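Local coordinates for oxidoreductase, NAD-binding/iron-sulfur cluster-binding protein (Nitratireductor pacificus pht-3B, PDB 6ZXU), which is a catabolic reductive dehalogenase that binds cobalamin and two iron-sulfur clusters, and probably uses them to remove halogens from organic substrates by reduction, at residues 78-81 / 82-85; 337-341 / 342-346; 709-713 / 714-718; 288-291 / 292-295; 207-210 / 211-214. One frame throughout, in Å; residues are numbered along the deposited sequence.

Contact 1. Residues 78-81 / 82-85; sequences EEYA and RLFT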
# COMPACT_ATOMS: atom_id res chain seq x y z
N GLU A 78 11.38 -15.26 8.78
CA GLU A 78 12.05 -15.20 10.11
C GLU A 78 13.05 -14.06 10.17
O GLU A 78 13.16 -13.37 11.15
CB GLU A 78 12.73 -16.51 10.43
CG GLU A 78 11.72 -17.59 10.81
CD GLU A 78 12.42 -18.95 11.12
OE1 GLU A 78 11.97 -19.69 12.08
OE2 GLU A 78 13.47 -19.25 10.45
N GLU A 79 13.76 -13.81 9.09
CA GLU A 79 14.68 -12.72 9.08
C GLU A 79 14.00 -11.37 9.17
O GLU A 79 14.47 -10.49 9.85
CB GLU A 79 15.54 -12.78 7.81
CG GLU A 79 16.57 -11.68 7.85
CD GLU A 79 17.33 -11.51 6.53
OE1 GLU A 79 16.79 -11.97 5.46
OE2 GLU A 79 18.46 -10.90 6.57
N TYR A 80 12.87 -11.18 8.46
CA TYR A 80 12.20 -9.87 8.54
C TYR A 80 11.53 -9.70 9.91
O TYR A 80 11.48 -8.61 10.44
CB TYR A 80 11.20 -9.70 7.36
CG TYR A 80 11.94 -9.29 6.09
CD1 TYR A 80 12.53 -10.25 5.29
CD2 TYR A 80 12.01 -7.99 5.69
CE1 TYR A 80 13.25 -9.91 4.15
CE2 TYR A 80 12.75 -7.63 4.55
CZ TYR A 80 13.40 -8.58 3.83
OH TYR A 80 14.12 -8.26 2.66
N ALA A 81 11.03 -10.78 10.50
CA ALA A 81 10.52 -10.71 11.89
C ALA A 81 11.60 -10.24 12.85
O ALA A 81 11.33 -9.43 13.73
CB ALA A 81 9.96 -12.09 12.30
N ARG A 82 12.83 -10.75 12.70
CA ARG A 82 13.89 -10.36 13.60
C ARG A 82 14.22 -8.91 13.41
O ARG A 82 14.54 -8.23 14.34
CB ARG A 82 15.13 -11.23 13.38
CG ARG A 82 15.00 -12.67 13.93
CD ARG A 82 16.37 -13.36 14.05
NE ARG A 82 17.00 -13.51 12.73
CZ ARG A 82 16.78 -14.53 11.89
NH1 ARG A 82 15.97 -15.54 12.26
NH2 ARG A 82 17.38 -14.55 10.68
N LEU A 83 14.20 -8.46 12.16
CA LEU A 83 14.42 -7.06 11.89
C LEU A 83 13.37 -6.21 12.59
O LEU A 83 13.69 -5.23 13.21
CB LEU A 83 14.36 -6.83 10.41
CG LEU A 83 14.46 -5.39 9.98
CD1 LEU A 83 15.85 -4.89 10.30
CD2 LEU A 83 14.16 -5.29 8.45
N PHE A 84 12.09 -6.58 12.46
CA PHE A 84 11.03 -5.78 13.05
C PHE A 84 11.03 -5.80 14.58
O PHE A 84 10.65 -4.81 15.18
CB PHE A 84 9.64 -6.22 12.51
CG PHE A 84 9.49 -6.11 11.03
CD1 PHE A 84 10.18 -5.13 10.29
CD2 PHE A 84 8.57 -6.92 10.35
CE1 PHE A 84 10.05 -5.07 8.90
CE2 PHE A 84 8.41 -6.83 8.98
CZ PHE A 84 9.15 -5.93 8.24
N THR A 85 11.50 -6.90 15.17
CA THR A 85 11.76 -6.99 16.59
C THR A 85 12.62 -5.89 17.22
O THR A 85 12.33 -5.42 18.32
CB THR A 85 12.41 -8.34 16.91
OG1 THR A 85 11.53 -9.39 16.49
CG2 THR A 85 12.71 -8.45 18.35
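The backbone carbonyl oxygen of Ala81 is gripped twice by Thr85. Thr85 OG1 donates to Ala81 O at 2.8 Å and Thr85 N donates to the same oxygen at 2.9 Å, the two donors arriving from opposite faces of the carbonyl plane. The amide supplies the ordinary i to i+4 helix bond; the hydroxyl, 36° out of the plane, adds a side-chain bond. With OG1 beside its own backbone N (chi1 -59°), the threonine hydroxyl leans back along the helix toward the preceding turn, which satisfies it and fixes its rotation. Arg82, Leu83 and Phe84 donate in the same helical pattern to Glu78, Glu79 and Tyr80.

Arg82 folds back over the preceding turn, at Glu78 and Glu79. Its chain bends at chi3 (-63°), laying one face of the guanidinium over the backbone, with Glu79 CA 3.6 Å from Arg82 NH2. Glu78 CB lies by NH1 and Glu79 CB by NH2. Glu78 OE2 stays 4.8 Å from Arg82 NH1, so the charges probably attract one another without forming a salt bridge. On another side of the helix the Phe84 ring lies with one face over Tyr80 O, which is 3.2 Å from Phe84 CG. The far end of this ring, CZ, comes to the edge of the Tyr80 ring, while Leu83 CD2 meets Tyr80 CD2 at 4.4 Å.

Tyr80, Leu83 and Phe84 form the inward side of helix 74-85: Tyr80 and Phe84 both pack on Met174 of helix 168-190, Leu83 and Tyr80 on Met354 of helix 342-354, and Tyr80 on Val462 of helix 445-469.

Contact 2. Residues 337-341 / 342-346; sequences FPMKH and PLALG
His341 holds its imidazole back against the start of the next helix because CG is anti to the backbone N (chi1 -171°) and the ring is turned across the chain (chi2 -77°). This brings ND1 within 3.0 Å of Leu343 N, which donates to it in a nearly straight bond (163°), tilted slightly out of the ring plane. The histidine is thus the N-cap, its side chain satisfying an amide of the first turn that has no earlier helical carbonyl to meet. Pro342 CD lies over one face of the same ring, 3.7 Å from its centroid, in a CH-pi contact, and His341 O accepts from Leu345 N at 3.2 Å. At the other ring nitrogen, NE2 is hydrogen-bonded to Phe642 O, so both nitrogens are used. Without the imidazole, as with an alanine here, Leu343 N and Phe642 O would probably lose their partner and the CH-pi contact with Pro342 would go.

Met339 bends at chi2, carrying SD to 3.4 Å from Ala344 O and against Ala344 CB. Its CB meets Leu345 CD2 at 4.0 Å, and Leu345 CG rests on Met339 O.

The turn leads from the loop 337-341 into helix 342-354, where it meets two long helices: Pro342 and Leu345 pack on Trp189 of helix 168-190, whereas Met339 touches Met450 and Ala344 touches Ser447 of helix 445-469. Strand 645-647 adjoins it through Val646.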
# COMPACT_ATOMS: atom_id res chain seq x y z
N PHE A 337 8.74 16.14 5.01
CA PHE A 337 7.36 16.33 4.54
C PHE A 337 6.44 15.09 4.66
O PHE A 337 5.26 15.25 4.97
CB PHE A 337 7.30 16.93 3.15
CG PHE A 337 7.49 15.92 2.05
CD1 PHE A 337 8.73 15.58 1.65
CD2 PHE A 337 6.39 15.32 1.45
CE1 PHE A 337 8.96 14.66 0.63
CE2 PHE A 337 6.59 14.40 0.43
CZ PHE A 337 7.87 14.04 0.05
N PRO A 338 6.98 13.87 4.52
CA PRO A 338 6.10 12.75 4.71
C PRO A 338 6.12 12.15 6.11
O PRO A 338 5.48 11.09 6.36
CB PRO A 338 6.67 11.70 3.71
CG PRO A 338 8.16 11.96 3.74
CD PRO A 338 8.33 13.42 4.11
N MET A 339 6.83 12.81 7.01
CA MET A 339 7.05 12.27 8.37
C MET A 339 6.61 13.24 9.46
O MET A 339 7.12 13.22 10.56
CB MET A 339 8.54 11.95 8.54
CG MET A 339 8.95 10.70 7.75
SD MET A 339 8.27 9.25 8.47
CE MET A 339 8.06 8.07 7.11
N LYS A 340 5.63 14.04 9.15
CA LYS A 340 5.11 14.98 10.08
C LYS A 340 4.13 14.34 11.06
O LYS A 340 3.96 14.83 12.15
CB LYS A 340 4.39 16.10 9.34
CG LYS A 340 5.21 16.78 8.29
CD LYS A 340 4.41 18.03 7.83
CE LYS A 340 4.53 18.33 6.38
NZ LYS A 340 3.92 19.63 5.97
N HIS A 341 3.46 13.24 10.69
CA HIS A 341 2.48 12.62 11.57
C HIS A 341 3.10 11.47 12.33
O HIS A 341 3.93 10.75 11.78
CB HIS A 341 1.29 12.14 10.74
CG HIS A 341 0.13 11.71 11.57
ND1 HIS A 341 0.10 10.49 12.22
CD2 HIS A 341 -1.04 12.30 11.83
CE1 HIS A 341 -1.06 10.35 12.84
NE2 HIS A 341 -1.76 11.46 12.64
N PRO A 342 2.76 11.31 13.63
CA PRO A 342 3.39 10.22 14.45
C PRO A 342 3.24 8.80 13.94
O PRO A 342 4.10 7.96 14.22
CB PRO A 342 2.64 10.33 15.79
CG PRO A 342 2.32 11.77 15.90
CD PRO A 342 1.99 12.23 14.50
N LEU A 343 2.16 8.50 13.24
CA LEU A 343 1.99 7.19 12.66
C LEU A 343 3.00 6.87 11.58
O LEU A 343 3.60 5.79 11.57
CB LEU A 343 0.55 7.02 12.12
CG LEU A 343 0.20 5.64 11.59
CD1 LEU A 343 0.33 4.53 12.63
CD2 LEU A 343 -1.22 5.62 11.03
N ALA A 344 3.20 7.82 10.67
CA ALA A 344 4.26 7.68 9.68
C ALA A 344 5.67 7.55 10.33
O ALA A 344 6.48 6.72 9.94
CB ALA A 344 4.24 8.89 8.76
N LEU A 345 5.94 8.35 11.34
CA LEU A 345 7.18 8.20 12.12
C LEU A 345 7.32 6.81 12.74
O LEU A 345 8.43 6.29 12.84
CB LEU A 345 7.29 9.28 13.22
CG LEU A 345 7.62 10.66 12.66
CD1 LEU A 345 7.35 11.77 13.63
CD2 LEU A 345 9.10 10.72 12.28
N GLY A 346 6.22 6.16 13.10
CA GLY A 346 6.29 4.74 13.59
C GLY A 346 6.73 3.81 12.52
O GLY A 346 7.28 2.74 12.80

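Contact 3. Residues 709-713 / 714-718; sequences AAETP and AAARA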
# COMPACT_ATOMS: atom_id res chain seq x y z
N ALA A 709 6.18 22.58 -27.55
CA ALA A 709 6.80 22.00 -28.74
C ALA A 709 6.62 20.48 -28.83
O ALA A 709 7.03 19.89 -29.79
CB ALA A 709 8.30 22.30 -28.72
N ALA A 710 6.02 19.85 -27.84
CA ALA A 710 5.87 18.39 -27.83
C ALA A 710 5.11 17.88 -29.06
O ALA A 710 4.11 18.45 -29.46
CB ALA A 710 5.19 17.91 -26.55
N GLU A 711 5.63 16.82 -29.68
CA GLU A 711 4.98 16.19 -30.82
C GLU A 711 3.64 15.58 -30.36
O GLU A 711 3.53 15.03 -29.25
CB GLU A 711 5.90 15.11 -31.38
CG GLU A 711 5.42 14.38 -32.63
CD GLU A 711 6.42 13.26 -33.13
OE1 GLU A 711 6.60 13.14 -34.37
OE2 GLU A 711 7.02 12.50 -32.31
N THR A 712 2.61 15.67 -31.19
CA THR A 712 1.34 14.98 -30.86
C THR A 712 1.45 13.49 -31.16
O THR A 712 2.25 13.06 -32.00
CB THR A 712 0.14 15.53 -31.63
OG1 THR A 712 0.25 15.12 -32.97
CG2 THR A 712 0.09 17.03 -31.56
N PRO A 713 0.70 12.66 -30.45
CA PRO A 713 0.75 11.24 -30.72
C PRO A 713 0.32 10.94 -32.14
O PRO A 713 0.84 10.01 -32.72
CB PRO A 713 -0.16 10.62 -29.64
CG PRO A 713 -0.14 11.59 -28.51
CD PRO A 713 -0.00 12.95 -29.18
N ALA A 714 -0.57 11.72 -32.70
CA ALA A 714 -0.97 11.51 -34.11
C ALA A 714 0.19 11.74 -35.08
O ALA A 714 0.47 10.94 -35.97
CB ALA A 714 -2.14 12.43 -34.40
N ALA A 715 0.93 12.81 -34.87
CA ALA A 715 2.08 13.13 -35.67
C ALA A 715 3.15 12.04 -35.50
O ALA A 715 3.81 11.66 -36.46
CB ALA A 715 2.62 14.49 -35.30
N ALA A 716 3.35 11.53 -34.30
CA ALA A 716 4.33 10.47 -34.09
C ALA A 716 3.95 9.26 -34.85
O ALA A 716 4.79 8.62 -35.46
CB ALA A 716 4.49 10.14 -32.62
N ARG A 717 2.68 8.86 -34.81
CA ARG A 717 2.25 7.65 -35.53
C ARG A 717 2.48 7.83 -37.02
O ARG A 717 2.88 6.89 -37.67
CB ARG A 717 0.76 7.34 -35.26
CG ARG A 717 0.52 6.79 -33.86
CD ARG A 717 -0.92 6.42 -33.60
NE ARG A 717 -0.98 5.82 -32.24
CZ ARG A 717 -1.42 6.45 -31.13
NH1 ARG A 717 -1.95 7.71 -31.21
NH2 ARG A 717 -1.39 5.81 -29.93
N ALA A 718 2.19 9.01 -37.56
CA ALA A 718 2.43 9.31 -38.95
C ALA A 718 3.92 9.19 -39.28
O ALA A 718 4.31 8.56 -40.24
CB ALA A 718 1.94 10.70 -39.27
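Hydrogen bonds between Thr712 and the first turn of the helix set the arrangement. Thr712 OG1 accepts from Ala715 N at 3.1 Å in a nearly straight bond (164°), and Thr712 O accepts from Ala716 N at 3.0 Å. The hydroxyl can do this because chi1 (72°) places it between the backbone N and the carbonyl carbon, facing the amides of the first turn. Pro713 O continues the series by accepting from Arg717 N at 3.0 Å.

Van der Waals contacts fill in around these bonds. Glu711 runs extended, its CG anti to the backbone N, so that the carboxylate lies alongside the helix: CG meets Ala715 CB at 3.9 Å and OE2 meets Ala716 CB at 3.5 Å. The small alanines let the chain lie close. Ala715 CB also touches Thr712 OG1, while Arg717 extends past the proline, its NH1 3.8 Å from Pro713 CB.

Salt bridges to residues outside the turn complete the charge pairing. Glu711 OE1 forms a salt bridge with Arg719, and Arg717 NH2 forms one with Glu566. A glutamine in place of Glu711 would probably leave Arg719 without its charged mate.

Ala716 and Glu711 also pack on Met561 of strand 560-562, to which the Glu711 backbone is hydrogen-bonded. A threonine N-cap followed by proline at N1 is a classic helix start, and here it opens the C-terminal helix 713-721.

Contact 4. Residues 288-291 / 292-295; sequences YPME and TIRR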
# COMPACT_ATOMS: atom_id res chain seq x y z
N TYR A 288 -9.06 -10.17 -7.32
CA TYR A 288 -9.86 -9.44 -8.29
C TYR A 288 -9.79 -10.19 -9.62
O TYR A 288 -8.74 -10.74 -9.97
CB TYR A 288 -9.34 -8.02 -8.45
CG TYR A 288 -9.56 -7.13 -7.23
CD1 TYR A 288 -10.74 -6.49 -7.03
CD2 TYR A 288 -8.55 -6.98 -6.26
CE1 TYR A 288 -10.94 -5.71 -5.88
CE2 TYR A 288 -8.73 -6.21 -5.14
CZ TYR A 288 -9.93 -5.56 -4.97
OH TYR A 288 -10.12 -4.74 -3.86
N PRO A 289 -10.88 -10.18 -10.38
CA PRO A 289 -10.94 -10.93 -11.63
C PRO A 289 -10.22 -10.31 -12.85
O PRO A 289 -10.83 -10.01 -13.88
CB PRO A 289 -12.45 -11.03 -11.86
CG PRO A 289 -13.00 -9.78 -11.29
CD PRO A 289 -12.15 -9.48 -10.11
N MET A 290 -8.92 -10.19 -12.73
CA MET A 290 -8.10 -9.66 -13.78
C MET A 290 -8.12 -10.51 -15.04
O MET A 290 -7.83 -10.04 -16.10
CB MET A 290 -6.65 -9.52 -13.30
CG MET A 290 -6.37 -8.35 -12.35
SD MET A 290 -6.73 -6.67 -13.05
CE MET A 290 -5.39 -6.44 -14.20
N GLU A 291 -8.48 -11.80 -14.93
CA GLU A 291 -8.61 -12.66 -16.10
C GLU A 291 -9.74 -12.28 -17.02
O GLU A 291 -9.81 -12.79 -18.09
CB GLU A 291 -8.78 -14.11 -15.67
CG GLU A 291 -10.11 -14.46 -15.03
CD GLU A 291 -10.21 -14.17 -13.54
OE1 GLU A 291 -9.24 -13.63 -12.89
OE2 GLU A 291 -11.32 -14.45 -13.02
N THR A 292 -10.61 -11.36 -16.61
CA THR A 292 -11.73 -10.90 -17.44
C THR A 292 -11.42 -9.65 -18.20
O THR A 292 -12.29 -9.17 -18.92
CB THR A 292 -13.01 -10.61 -16.59
OG1 THR A 292 -12.84 -9.48 -15.71
CG2 THR A 292 -13.38 -11.85 -15.76
N ILE A 293 -10.23 -9.05 -18.01
CA ILE A 293 -9.89 -7.83 -18.69
C ILE A 293 -9.24 -8.20 -20.02
O ILE A 293 -8.40 -9.11 -20.02
CB ILE A 293 -8.96 -6.97 -17.79
CG1 ILE A 293 -9.63 -6.68 -16.44
CG2 ILE A 293 -8.51 -5.67 -18.46
CD1 ILE A 293 -10.87 -5.82 -16.50
N ARG A 294 -9.55 -7.49 -21.09
CA ARG A 294 -8.87 -7.69 -22.35
C ARG A 294 -7.37 -7.45 -22.26
O ARG A 294 -6.90 -6.44 -21.72
CB ARG A 294 -9.41 -6.82 -23.47
CG ARG A 294 -10.74 -7.37 -23.94
CD ARG A 294 -11.23 -6.82 -25.26
NE ARG A 294 -10.13 -6.27 -26.03
CZ ARG A 294 -10.12 -5.03 -26.55
NH1 ARG A 294 -9.06 -4.61 -27.23
NH2 ARG A 294 -11.17 -4.21 -26.39
N ARG A 295 -6.62 -8.38 -22.84
CA ARG A 295 -5.15 -8.25 -23.00
C ARG A 295 -4.84 -7.87 -24.42
O ARG A 295 -5.49 -8.32 -25.35
CB ARG A 295 -4.47 -9.57 -22.65
CG ARG A 295 -4.83 -10.05 -21.26
CD ARG A 295 -3.97 -9.35 -20.23
NE ARG A 295 -4.42 -9.60 -18.87
CZ ARG A 295 -3.68 -9.39 -17.81
NH1 ARG A 295 -2.47 -8.87 -17.92
NH2 ARG A 295 -4.19 -9.64 -16.60
O HOH W 1 -6.94 -10.67 -18.58
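The guanidinium of Arg295 meets Met290 edge-on: Met290 O lies near its plane, 3.7 Å from Arg295 NH2, too far for a direct bond. A water in that plane closes the gap, accepting from Arg295 NE at 2.8 Å and donating to Met290 O at 2.7 Å and to Ile293 O at 2.6 Å. This water joins two backbone carbonyls to one arginine. The bend at chi2 (-82°) swings the guanidinium back to the water, and its NH1 is held by Arg529 O. The Met290 chain crosses the arginine at about a right angle, with CB 4.1 Å from Arg295 NH2.

Thr292 binds Pro289 O twice. Its OG1 donates at 2.8 Å to Pro289 O, nearly in line with the C=O bond, while Thr292 N donates to it from well above the carbonyl plane. The hydroxyl is placed there by chi1 (67°), which leaves CG2 to rest against Pro289 CB at 4.1 Å. Ile293 N likewise reaches Met290 O from above the plane, 61° out of it. Met290 O serves this amide and the water together. These i to i+3 bonds mark a short 3-10 turn at 290-292, following an inverse gamma turn centred on Pro289. Glu291 sends its carboxylate to Arg281, with which it forms a salt bridge.

The turn delivers the chain into a short, weakly bonded strand at about 294-295, antiparallel to strand 531-532; Met290, Ile293 and Arg295 all pack on Ile531, and Ile293 also reaches Ile613 of helix 603-614.

Contact 5. Residues 207-210 / 211-214; sequences ARLA and VRAG
Arg208 and Arg212, one helical turn apart, lie side by side and point the same way. Both have CG anti to the backbone N (chi1 159° and -177°), run straight through chi2 and then bend at chi3, so their guanidinium planes end only 14° apart. They are staggered along their length: Arg212 NH1 touches the aliphatic Arg208 CD at 3.3 Å, and Arg208 NE remains 4.4 Å from Arg212 NH1. The like charges would probably disfavour this closeness, but Arg212 NH2 forms a salt bridge with Asp131, and it also donates to Arg126 O.

Leu209 meets the other terminal nitrogen of this guanidinium. Its CG is anti to the carbonyl carbon, beside the backbone N, and CD2 reaches Arg212 NH2 at 3.7 Å. Val211 turns CG2 back to Ala207 O at 3.5 Å, and Ala213 CB sits 3.2 Å from Leu209 O.

Backbone bonds carry the helix to its end. Val211 N, Arg212 N and Ala213 N donate to Ala207 O, Arg208 O and Leu209 O, the last at 2.8 Å. Gly214 then leaves helical geometry with positive phi in a Schellman motif; its N donates to Val211 O at 3.2 Å and weakly to Ala210 O. These backbone angles suit glycine, since a CB would crowd the carbonyl oxygen of Ala213.

Helix 206-212 lies against the antiparallel sheet that contains strands 121-126 and 232-239: Leu209, Arg212 and Ala213 meet Cys125, while Leu209 touches Val236 and Ala210 touches Leu234. Ala207 and Val211 also pack on Leu223 of strand 222-224.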
# COMPACT_ATOMS: atom_id res chain seq x y z
N ALA A 207 -1.64 -15.28 24.67
CA ALA A 207 -2.88 -16.03 24.62
C ALA A 207 -3.85 -15.61 25.70
O ALA A 207 -5.06 -15.39 25.43
CB ALA A 207 -2.61 -17.51 24.66
N ARG A 208 -3.33 -15.34 26.90
CA ARG A 208 -4.19 -14.89 27.97
C ARG A 208 -4.83 -13.52 27.66
O ARG A 208 -6.01 -13.28 27.95
CB ARG A 208 -3.36 -14.80 29.30
CG ARG A 208 -4.05 -13.87 30.31
CD ARG A 208 -3.38 -13.84 31.68
NE ARG A 208 -3.31 -15.22 32.11
CZ ARG A 208 -2.37 -15.72 32.87
NH1 ARG A 208 -1.40 -14.92 33.31
NH2 ARG A 208 -2.41 -17.01 33.20
N LEU A 209 -4.04 -12.61 27.15
CA LEU A 209 -4.53 -11.30 26.84
C LEU A 209 -5.54 -11.36 25.65
O LEU A 209 -6.45 -10.52 25.57
CB LEU A 209 -3.40 -10.32 26.47
CG LEU A 209 -2.39 -9.99 27.62
CD1 LEU A 209 -1.28 -9.12 27.12
CD2 LEU A 209 -3.10 -9.31 28.79
N ALA A 210 -5.33 -12.27 24.71
CA ALA A 210 -6.30 -12.41 23.61
C ALA A 210 -7.68 -12.80 24.11
O ALA A 210 -8.71 -12.37 23.54
CB ALA A 210 -5.81 -13.43 22.59
N VAL A 211 -7.72 -13.68 25.11
CA VAL A 211 -9.01 -14.05 25.73
C VAL A 211 -9.64 -12.93 26.51
O VAL A 211 -10.81 -12.63 26.35
CB VAL A 211 -8.87 -15.29 26.57
CG1 VAL A 211 -10.22 -15.60 27.21
CG2 VAL A 211 -8.40 -16.44 25.68
N ARG A 212 -8.83 -12.21 27.27
CA ARG A 212 -9.33 -11.13 28.10
C ARG A 212 -9.78 -9.95 27.24
O ARG A 212 -10.75 -9.24 27.55
CB ARG A 212 -8.26 -10.67 29.08
CG ARG A 212 -8.72 -9.60 30.05
CD ARG A 212 -7.60 -9.06 30.96
NE ARG A 212 -6.94 -10.19 31.61
CZ ARG A 212 -5.68 -10.16 32.05
NH1 ARG A 212 -5.17 -11.26 32.62
NH2 ARG A 212 -4.94 -9.05 31.94
N ALA A 213 -9.14 -9.75 26.11
CA ALA A 213 -9.53 -8.61 25.21
C ALA A 213 -10.66 -8.97 24.24
O ALA A 213 -11.11 -8.11 23.53
CB ALA A 213 -8.29 -8.15 24.38
N GLY A 214 -11.10 -10.22 24.26
CA GLY A 214 -12.32 -10.56 23.54
C GLY A 214 -12.11 -11.03 22.11
O GLY A 214 -13.05 -11.04 21.34

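In the fold
Along the chain the order is contact 1, contact 5, contact 4, contact 2 and contact 3. Contacts 1 and 2, with centres 22 Å apart, are the closest pair and share neighbours: helices 168-190 and 445-469 touch both, and helix 342-354, which begins in contact 2, packs on contact 1. Contact 5 lies on the four-stranded antiparallel sheet that includes strand 121-126, about 65 Å between centres from contact 3 near the C-terminus, on the opposite side of the chain's centre. Contacts 2, 3 and 4 lie closer to the cofactors, their nearest side chains about 9, 11 and 12 Å from the bound cobalamin, so they belong to its wider surroundings.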